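Local coordinates for protein oxidoreductase, short-chain dehydrogenase/reductase family (Aeromonas hydrophila subsp. hydrophila, PDB 3L6E) that probably acts as a nucleotide-dependent short-chain oxidoreductase, perhaps reducing 3-dehydrosphinganine in sphingolipid metabolism, at residues N108-A116 with S151-L162; G127-A138 with P170-I181. All coordinates share one frame; numbering follows the deposited sequence.

Both interactions belong to the single parallel sheet and flanking helices of a Rossmann-type short-chain dehydrogenase, and their centres lie about 11 Å apart. Along the chain the segments alternate: 108-116 of helix 98-123, then 127-138, which holds strand 128-137, then 151-162 of helix 145-165, and last 170-181, which holds strand 171-181. Interaction 1 is thus helix on helix and interaction 2 strand on strand, the helix pair lying against one face of the sheet that the strand pair belongs to. Side chains join the layers: Thr112 and Leu159 both pack on Asn132, Arg156 lies against Tyr177, and Lys152 NZ is 2.8 Å from Ser136 OG, a probable hydrogen bond. Helix pair and strand pair therefore form one continuous piece of the core.

Interaction 1. Residues N108-A116 with S151-L162; sequences NLVSTILVA and SKWGMRGFLESL. Unlike the reference sequence in segment 108-116: Val110 (reference Ile).
Leu109 and Met155 (a selenomethionine) bring segments 108-116 and 151-162, of helices 98-123 and 145-165, closest at the backbone, their CA atoms 5.8 Å apart. The axes approach to 9.6 Å and run almost parallel, at 18°; further along, Ile113 faces Phe158. The two helices lie side by side on strands 128-137 and 171-181 of the parallel sheet, Thr112 and Leu159 both touching Asn132. Phe158 CG stands opposite the backbone N (chi1 171°), which sends the ring across to the other helix. Ile113 CG1 sits over the middle of one face, a CH-pi contact 3.5 Å from the ring centroid, while Ile113 CG2 lies nearest Phe158 CZ and Ile113 CD1 nearest Phe158 CD1. Ala116 CB comes to the ring edge, 3.7 Å from Phe158 CE2, and also touches Leu162 CD2. Met155 runs out from CB through an extended chi2 (-178°), and this puts SE 3.5 Å from Thr112 OG1. That hydroxyl donates to Asn108 O within its own helix (2.7 Å), almost in line with the carbonyl. Thr112 CG2 meets Leu159 CD2 at 4.0 Å. The polar oxygen is thus satisfied internally, and the helices are joined mainly by apolar and selenium contacts that do not depend on charge.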
# COMPACT_ATOMS: atom_id res chain seq x y z
N ASN A 108 -10.22 -1.28 -21.49
CA ASN A 108 -9.91 -1.48 -20.11
C ASN A 108 -10.02 -2.86 -19.55
O ASN A 108 -9.11 -3.31 -18.95
CB ASN A 108 -10.59 -0.47 -19.24
CG ASN A 108 -10.11 0.87 -19.52
OD1 ASN A 108 -9.39 1.08 -20.45
ND2 ASN A 108 -10.49 1.79 -18.73
N LEU A 109 -11.13 -3.52 -19.75
CA LEU A 109 -11.24 -4.81 -19.17
C LEU A 109 -10.61 -5.86 -20.04
O LEU A 109 -9.96 -6.69 -19.59
CB LEU A 109 -12.66 -5.11 -18.88
CG LEU A 109 -12.93 -6.45 -18.26
CD1 LEU A 109 -12.05 -6.75 -17.11
CD2 LEU A 109 -14.35 -6.46 -17.88
N VAL A 110 -10.82 -5.76 -21.31
CA VAL A 110 -10.28 -6.67 -22.31
C VAL A 110 -8.75 -6.65 -22.31
O VAL A 110 -8.11 -7.70 -22.31
CB VAL A 110 -10.84 -6.36 -23.72
CG1 VAL A 110 -10.19 -7.22 -24.78
CG2 VAL A 110 -12.35 -6.55 -23.75
N SER A 111 -8.17 -5.45 -22.29
CA SER A 111 -6.72 -5.34 -22.26
C SER A 111 -6.25 -5.95 -20.95
O SER A 111 -5.28 -6.70 -20.93
CB SER A 111 -6.24 -3.89 -22.43
OG SER A 111 -6.37 -3.13 -21.24
N THR A 112 -6.98 -5.68 -19.87
CA THR A 112 -6.56 -6.19 -18.57
C THR A 112 -6.55 -7.72 -18.56
O THR A 112 -5.59 -8.32 -18.08
CB THR A 112 -7.40 -5.64 -17.40
OG1 THR A 112 -7.23 -4.23 -17.31
CG2 THR A 112 -6.93 -6.24 -16.08
N ILE A 113 -7.59 -8.32 -19.11
CA ILE A 113 -7.72 -9.79 -19.17
C ILE A 113 -6.66 -10.45 -20.06
O ILE A 113 -6.08 -11.47 -19.68
CB ILE A 113 -9.14 -10.21 -19.58
CG1 ILE A 113 -10.10 -9.88 -18.43
CG2 ILE A 113 -9.19 -11.71 -19.92
CD1 ILE A 113 -11.55 -10.15 -18.71
N LEU A 114 -6.42 -9.87 -21.23
CA LEU A 114 -5.46 -10.41 -22.20
C LEU A 114 -4.01 -10.28 -21.73
O LEU A 114 -3.21 -11.20 -21.91
CB LEU A 114 -5.64 -9.74 -23.56
CG LEU A 114 -6.93 -9.96 -24.34
CD1 LEU A 114 -7.07 -8.88 -25.39
CD2 LEU A 114 -7.00 -11.36 -24.98
N VAL A 115 -3.67 -9.16 -21.11
CA VAL A 115 -2.33 -9.00 -20.55
C VAL A 115 -2.12 -10.03 -19.42
O VAL A 115 -1.05 -10.63 -19.31
CB VAL A 115 -2.08 -7.55 -20.09
CG1 VAL A 115 -0.80 -7.43 -19.25
CG2 VAL A 115 -2.02 -6.63 -21.31
N ALA A 116 -3.14 -10.21 -18.60
CA ALA A 116 -3.05 -11.11 -17.47
C ALA A 116 -2.85 -12.56 -17.94
O ALA A 116 -1.96 -13.25 -17.45
CB ALA A 116 -4.28 -10.99 -16.60
N SER A 151 -16.16 0.16 -14.80
CA SER A 151 -14.88 -0.23 -15.38
C SER A 151 -13.90 -0.80 -14.36
O SER A 151 -13.40 -1.91 -14.54
CB SER A 151 -14.25 0.93 -16.14
OG SER A 151 -13.14 0.49 -16.91
N LYS A 152 -13.62 -0.03 -13.31
CA LYS A 152 -12.65 -0.45 -12.30
C LYS A 152 -13.11 -1.64 -11.46
O LYS A 152 -12.31 -2.53 -11.20
CB LYS A 152 -12.18 0.72 -11.42
CG LYS A 152 -13.25 1.38 -10.57
CD LYS A 152 -12.67 2.55 -9.78
CE LYS A 152 -13.65 3.72 -9.77
NZ LYS A 152 -13.02 4.98 -10.34
N TRP A 153 -14.38 -1.66 -11.04
CA TRP A 153 -14.91 -2.82 -10.31
C TRP A 153 -14.84 -4.14 -11.10
O TRP A 153 -14.38 -5.14 -10.58
CB TRP A 153 -16.30 -2.57 -9.71
CG TRP A 153 -16.17 -1.76 -8.47
CD1 TRP A 153 -16.43 -0.42 -8.32
CD2 TRP A 153 -15.64 -2.20 -7.21
NE1 TRP A 153 -16.13 -0.02 -7.04
CE2 TRP A 153 -15.64 -1.08 -6.34
CE3 TRP A 153 -15.19 -3.45 -6.72
CZ2 TRP A 153 -15.20 -1.17 -5.00
CZ3 TRP A 153 -14.75 -3.53 -5.39
CH2 TRP A 153 -14.76 -2.39 -4.55
N GLY A 154 -15.25 -4.12 -12.37
CA GLY A 154 -15.05 -5.26 -13.25
C GLY A 154 -13.61 -5.79 -13.29
O GLY A 154 -13.39 -7.00 -13.24
N MSE A 155 -12.64 -4.87 -13.38
CA MSE A 155 -11.22 -5.23 -13.42
C MSE A 155 -10.76 -5.87 -12.12
O MSE A 155 -10.03 -6.85 -12.13
CB MSE A 155 -10.35 -3.99 -13.71
CG MSE A 155 -10.45 -3.51 -15.15
SE MSE A 155 -9.30 -1.97 -15.52
CE MSE A 155 -10.38 -0.54 -14.77
N ARG A 156 -11.18 -5.27 -11.01
CA ARG A 156 -10.91 -5.81 -9.69
C ARG A 156 -11.56 -7.17 -9.50
O ARG A 156 -10.94 -8.08 -8.93
CB ARG A 156 -11.40 -4.84 -8.63
CG ARG A 156 -11.01 -5.22 -7.21
CD ARG A 156 -11.37 -4.10 -6.27
NE ARG A 156 -10.92 -4.37 -4.90
CZ ARG A 156 -10.85 -3.45 -3.94
NH1 ARG A 156 -11.19 -2.19 -4.17
NH2 ARG A 156 -10.43 -3.82 -2.73
N GLY A 157 -12.79 -7.31 -9.98
CA GLY A 157 -13.49 -8.60 -9.89
C GLY A 157 -12.65 -9.68 -10.55
O GLY A 157 -12.30 -10.67 -9.92
N PHE A 158 -12.29 -9.45 -11.80
CA PHE A 158 -11.46 -10.37 -12.58
C PHE A 158 -10.15 -10.71 -11.86
O PHE A 158 -9.84 -11.88 -11.66
CB PHE A 158 -11.16 -9.79 -13.98
CG PHE A 158 -10.14 -10.60 -14.75
CD1 PHE A 158 -10.49 -11.80 -15.35
CD2 PHE A 158 -8.82 -10.17 -14.84
CE1 PHE A 158 -9.55 -12.56 -16.04
CE2 PHE A 158 -7.87 -10.92 -15.52
CZ PHE A 158 -8.24 -12.12 -16.14
N LEU A 159 -9.41 -9.69 -11.44
CA LEU A 159 -8.05 -9.89 -10.90
C LEU A 159 -7.98 -10.60 -9.55
O LEU A 159 -7.11 -11.45 -9.35
CB LEU A 159 -7.29 -8.58 -10.82
CG LEU A 159 -7.03 -7.86 -12.14
CD1 LEU A 159 -6.57 -6.45 -11.82
CD2 LEU A 159 -6.02 -8.61 -13.03
N GLU A 160 -8.88 -10.24 -8.63
CA GLU A 160 -8.93 -10.88 -7.31
C GLU A 160 -9.42 -12.31 -7.41
O GLU A 160 -9.12 -13.14 -6.56
CB GLU A 160 -9.82 -10.09 -6.33
CG GLU A 160 -9.23 -8.73 -5.88
CD GLU A 160 -10.06 -8.01 -4.83
OE1 GLU A 160 -11.11 -8.55 -4.40
OE2 GLU A 160 -9.67 -6.89 -4.41
N SER A 161 -10.22 -12.57 -8.44
CA SER A 161 -10.67 -13.91 -8.76
C SER A 161 -9.52 -14.69 -9.42
O SER A 161 -9.38 -15.89 -9.21
CB SER A 161 -11.89 -13.86 -9.67
OG SER A 161 -12.16 -15.11 -10.24
N LEU A 162 -8.71 -14.00 -10.22
CA LEU A 162 -7.55 -14.63 -10.83
C LEU A 162 -6.47 -14.91 -9.78
O LEU A 162 -5.82 -15.96 -9.81
CB LEU A 162 -6.97 -13.77 -11.95
CG LEU A 162 -5.74 -14.32 -12.69
CD1 LEU A 162 -6.02 -15.73 -13.24
CD2 LEU A 162 -5.33 -13.39 -13.81

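Interaction 2. Residues G127-A138 with P170-I181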
# COMPACT_ATOMS: atom_id res chain seq x y z
N GLY A 127 7.42 -17.76 -12.13
CA GLY A 127 7.20 -16.82 -11.04
C GLY A 127 7.49 -15.41 -11.49
O GLY A 127 7.94 -15.20 -12.62
N GLY A 128 7.23 -14.45 -10.61
CA GLY A 128 7.33 -13.03 -10.93
C GLY A 128 6.10 -12.25 -10.49
O GLY A 128 5.30 -12.74 -9.69
N VAL A 129 5.94 -11.04 -11.02
CA VAL A 129 4.89 -10.11 -10.57
C VAL A 129 4.01 -9.58 -11.71
O VAL A 129 4.51 -9.13 -12.75
CB VAL A 129 5.51 -8.96 -9.71
CG1 VAL A 129 4.45 -7.99 -9.19
CG2 VAL A 129 6.28 -9.54 -8.51
N LEU A 130 2.69 -9.68 -11.51
CA LEU A 130 1.69 -9.05 -12.36
C LEU A 130 1.03 -7.93 -11.59
O LEU A 130 0.22 -8.16 -10.68
CB LEU A 130 0.59 -10.02 -12.84
CG LEU A 130 -0.60 -9.37 -13.56
CD1 LEU A 130 -0.20 -8.71 -14.86
CD2 LEU A 130 -1.77 -10.36 -13.80
N ALA A 131 1.40 -6.71 -11.96
CA ALA A 131 0.93 -5.55 -11.23
C ALA A 131 -0.03 -4.82 -12.12
O ALA A 131 0.29 -4.55 -13.27
CB ALA A 131 2.08 -4.66 -10.82
N ASN A 132 -1.21 -4.53 -11.58
CA ASN A 132 -2.24 -3.84 -12.33
C ASN A 132 -2.54 -2.49 -11.69
O ASN A 132 -2.67 -2.38 -10.46
CB ASN A 132 -3.50 -4.67 -12.39
CG ASN A 132 -3.53 -5.57 -13.58
OD1 ASN A 132 -3.89 -5.17 -14.68
ND2 ASN A 132 -3.17 -6.82 -13.37
N VAL A 133 -2.65 -1.47 -12.54
CA VAL A 133 -3.01 -0.13 -12.11
C VAL A 133 -4.49 0.10 -12.41
O VAL A 133 -4.92 0.07 -13.57
CB VAL A 133 -2.16 0.97 -12.80
CG1 VAL A 133 -2.53 2.36 -12.25
CG2 VAL A 133 -0.70 0.73 -12.57
N LEU A 134 -5.28 0.26 -11.36
CA LEU A 134 -6.67 0.64 -11.49
C LEU A 134 -6.81 2.14 -11.15
O LEU A 134 -7.30 2.52 -10.09
CB LEU A 134 -7.55 -0.28 -10.63
CG LEU A 134 -7.58 -1.80 -10.95
CD1 LEU A 134 -6.29 -2.54 -10.56
CD2 LEU A 134 -8.74 -2.45 -10.24
N SER A 135 -6.33 3.00 -12.05
CA SER A 135 -6.23 4.44 -11.75
C SER A 135 -7.58 5.15 -11.77
O SER A 135 -8.53 4.69 -12.42
CB SER A 135 -5.23 5.12 -12.69
OG SER A 135 -5.60 4.96 -14.05
N SER A 136 -7.67 6.26 -11.05
CA SER A 136 -8.94 6.94 -10.84
C SER A 136 -8.78 8.44 -11.08
O SER A 136 -8.47 9.20 -10.16
CB SER A 136 -9.46 6.66 -9.42
OG SER A 136 -10.85 6.46 -9.42
N ALA A 137 -9.02 8.84 -12.33
CA ALA A 137 -8.87 10.23 -12.79
C ALA A 137 -9.69 11.23 -11.98
O ALA A 137 -10.89 11.04 -11.76
CB ALA A 137 -9.22 10.32 -14.26
N ALA A 138 -9.02 12.30 -11.55
CA ALA A 138 -9.66 13.37 -10.78
C ALA A 138 -10.70 14.17 -11.58
O ALA A 138 -10.35 15.01 -12.43
CB ALA A 138 -8.61 14.31 -10.18
N PRO A 170 3.89 -19.42 -8.21
CA PRO A 170 4.94 -18.42 -8.01
C PRO A 170 4.63 -17.04 -8.60
O PRO A 170 5.38 -16.09 -8.38
CB PRO A 170 6.16 -19.05 -8.70
CG PRO A 170 5.59 -20.05 -9.66
CD PRO A 170 4.37 -20.58 -8.98
N LEU A 171 3.53 -16.92 -9.34
CA LEU A 171 3.17 -15.63 -9.91
C LEU A 171 2.32 -14.83 -8.93
O LEU A 171 1.29 -15.31 -8.44
CB LEU A 171 2.48 -15.81 -11.27
CG LEU A 171 1.96 -14.62 -12.08
CD1 LEU A 171 3.04 -13.56 -12.30
CD2 LEU A 171 1.43 -15.12 -13.41
N ARG A 172 2.77 -13.62 -8.61
CA ARG A 172 2.12 -12.79 -7.58
C ARG A 172 1.27 -11.71 -8.23
O ARG A 172 1.74 -11.06 -9.15
CB ARG A 172 3.18 -12.14 -6.69
CG ARG A 172 3.82 -13.07 -5.67
CD ARG A 172 5.15 -12.55 -5.13
NE ARG A 172 5.87 -13.61 -4.42
CZ ARG A 172 7.13 -13.54 -4.00
NH1 ARG A 172 7.87 -12.45 -4.21
NH2 ARG A 172 7.67 -14.57 -3.36
N LEU A 173 0.04 -11.52 -7.75
CA LEU A 173 -0.79 -10.42 -8.24
C LEU A 173 -0.81 -9.28 -7.25
O LEU A 173 -1.10 -9.47 -6.06
CB LEU A 173 -2.21 -10.88 -8.68
CG LEU A 173 -2.31 -11.29 -10.17
CD1 LEU A 173 -1.32 -12.41 -10.48
CD2 LEU A 173 -3.74 -11.72 -10.62
N VAL A 174 -0.44 -8.11 -7.76
CA VAL A 174 -0.39 -6.86 -7.00
C VAL A 174 -1.32 -5.85 -7.68
O VAL A 174 -1.24 -5.61 -8.89
CB VAL A 174 1.05 -6.29 -6.91
CG1 VAL A 174 1.07 -4.96 -6.14
CG2 VAL A 174 2.03 -7.33 -6.23
N ASN A 175 -2.24 -5.30 -6.90
CA ASN A 175 -3.21 -4.33 -7.43
C ASN A 175 -2.95 -2.94 -6.84
O ASN A 175 -2.89 -2.79 -5.65
CB ASN A 175 -4.63 -4.80 -7.13
CG ASN A 175 -5.00 -6.08 -7.86
OD1 ASN A 175 -4.49 -6.39 -8.94
ND2 ASN A 175 -5.91 -6.82 -7.27
N LEU A 176 -2.78 -1.93 -7.69
CA LEU A 176 -2.38 -0.60 -7.23
C LEU A 176 -3.46 0.42 -7.60
O LEU A 176 -3.92 0.44 -8.73
CB LEU A 176 -1.04 -0.19 -7.88
CG LEU A 176 0.09 -1.24 -7.84
CD1 LEU A 176 1.15 -0.96 -8.88
CD2 LEU A 176 0.71 -1.38 -6.47
N TYR A 177 -3.84 1.27 -6.63
CA TYR A 177 -4.96 2.19 -6.77
C TYR A 177 -4.59 3.66 -6.51
O TYR A 177 -4.75 4.16 -5.40
CB TYR A 177 -6.08 1.76 -5.80
CG TYR A 177 -6.55 0.34 -5.98
CD1 TYR A 177 -5.79 -0.76 -5.49
CD2 TYR A 177 -7.75 0.08 -6.62
CE1 TYR A 177 -6.25 -2.07 -5.63
CE2 TYR A 177 -8.22 -1.22 -6.77
CZ TYR A 177 -7.48 -2.29 -6.27
OH TYR A 177 -7.95 -3.57 -6.46
N PRO A 178 -4.05 4.33 -7.52
CA PRO A 178 -3.85 5.78 -7.41
C PRO A 178 -5.17 6.48 -7.68
O PRO A 178 -5.62 6.46 -8.81
CB PRO A 178 -2.92 6.11 -8.59
CG PRO A 178 -2.66 4.81 -9.31
CD PRO A 178 -3.67 3.82 -8.84
N SER A 179 -5.78 7.07 -6.66
CA SER A 179 -7.03 7.83 -6.83
C SER A 179 -6.75 9.32 -6.85
O SER A 179 -6.35 9.90 -5.83
CB SER A 179 -8.01 7.54 -5.70
OG SER A 179 -8.75 6.37 -5.96
N GLY A 180 -6.98 9.94 -8.00
CA GLY A 180 -6.90 11.40 -8.10
C GLY A 180 -5.81 11.88 -9.04
O GLY A 180 -5.21 12.93 -8.81
N ILE A 181 -5.57 11.11 -10.09
CA ILE A 181 -4.60 11.49 -11.10
C ILE A 181 -5.25 12.47 -12.12
O ILE A 181 -6.48 12.47 -12.29
CB ILE A 181 -3.96 10.24 -11.77
CG1 ILE A 181 -2.55 10.56 -12.29
CG2 ILE A 181 -4.86 9.64 -12.84
CD1 ILE A 181 -1.44 10.35 -11.25
O HOH W 1 -8.32 3.83 -8.12
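Leu130 and Leu173 pair across two parallel strands, 128-133 and 171-181, whose axes come within 4.7 Å. Leu130 N donates to Arg172 O (2.9 Å) and Leu130 O accepts from Val174 N, so its backbone is bonded to the residues on both sides of Leu173. From there Leu130 CB lies 3.9 Å from Leu173 CD1. With CG trans to the main-chain nitrogen (chi1 171°), branch CD2 comes to rest 3.8 Å from Leu173 CG, the two leucines side by side and pointing the same way. The side chain also packs on Ala116 and Thr119 of helix 98-123. On the opposite face of the sheet, Val129 CG1 touches Val174 CG2 at 3.9 Å, and Val133 CG1 touches Pro178 CG, the two side chains crossing at about a right angle. Leu134 N still donates to Leu176 O, but then the regular pairing breaks off: Pro178 has no N-H to offer Leu134 O, which takes a water proton instead (2.6 Å). Leu134 CD2 lies against Tyr177 CE2 (3.7 Å). Bonding resumes where Ser136 N donates to Pro178 O and Ser136 O accepts from Gly180 N (2.7 Å). With helix 145-165 between them in sequence, the strands form a beta-alpha-beta crossover unit, a building block of the Rossmann fold.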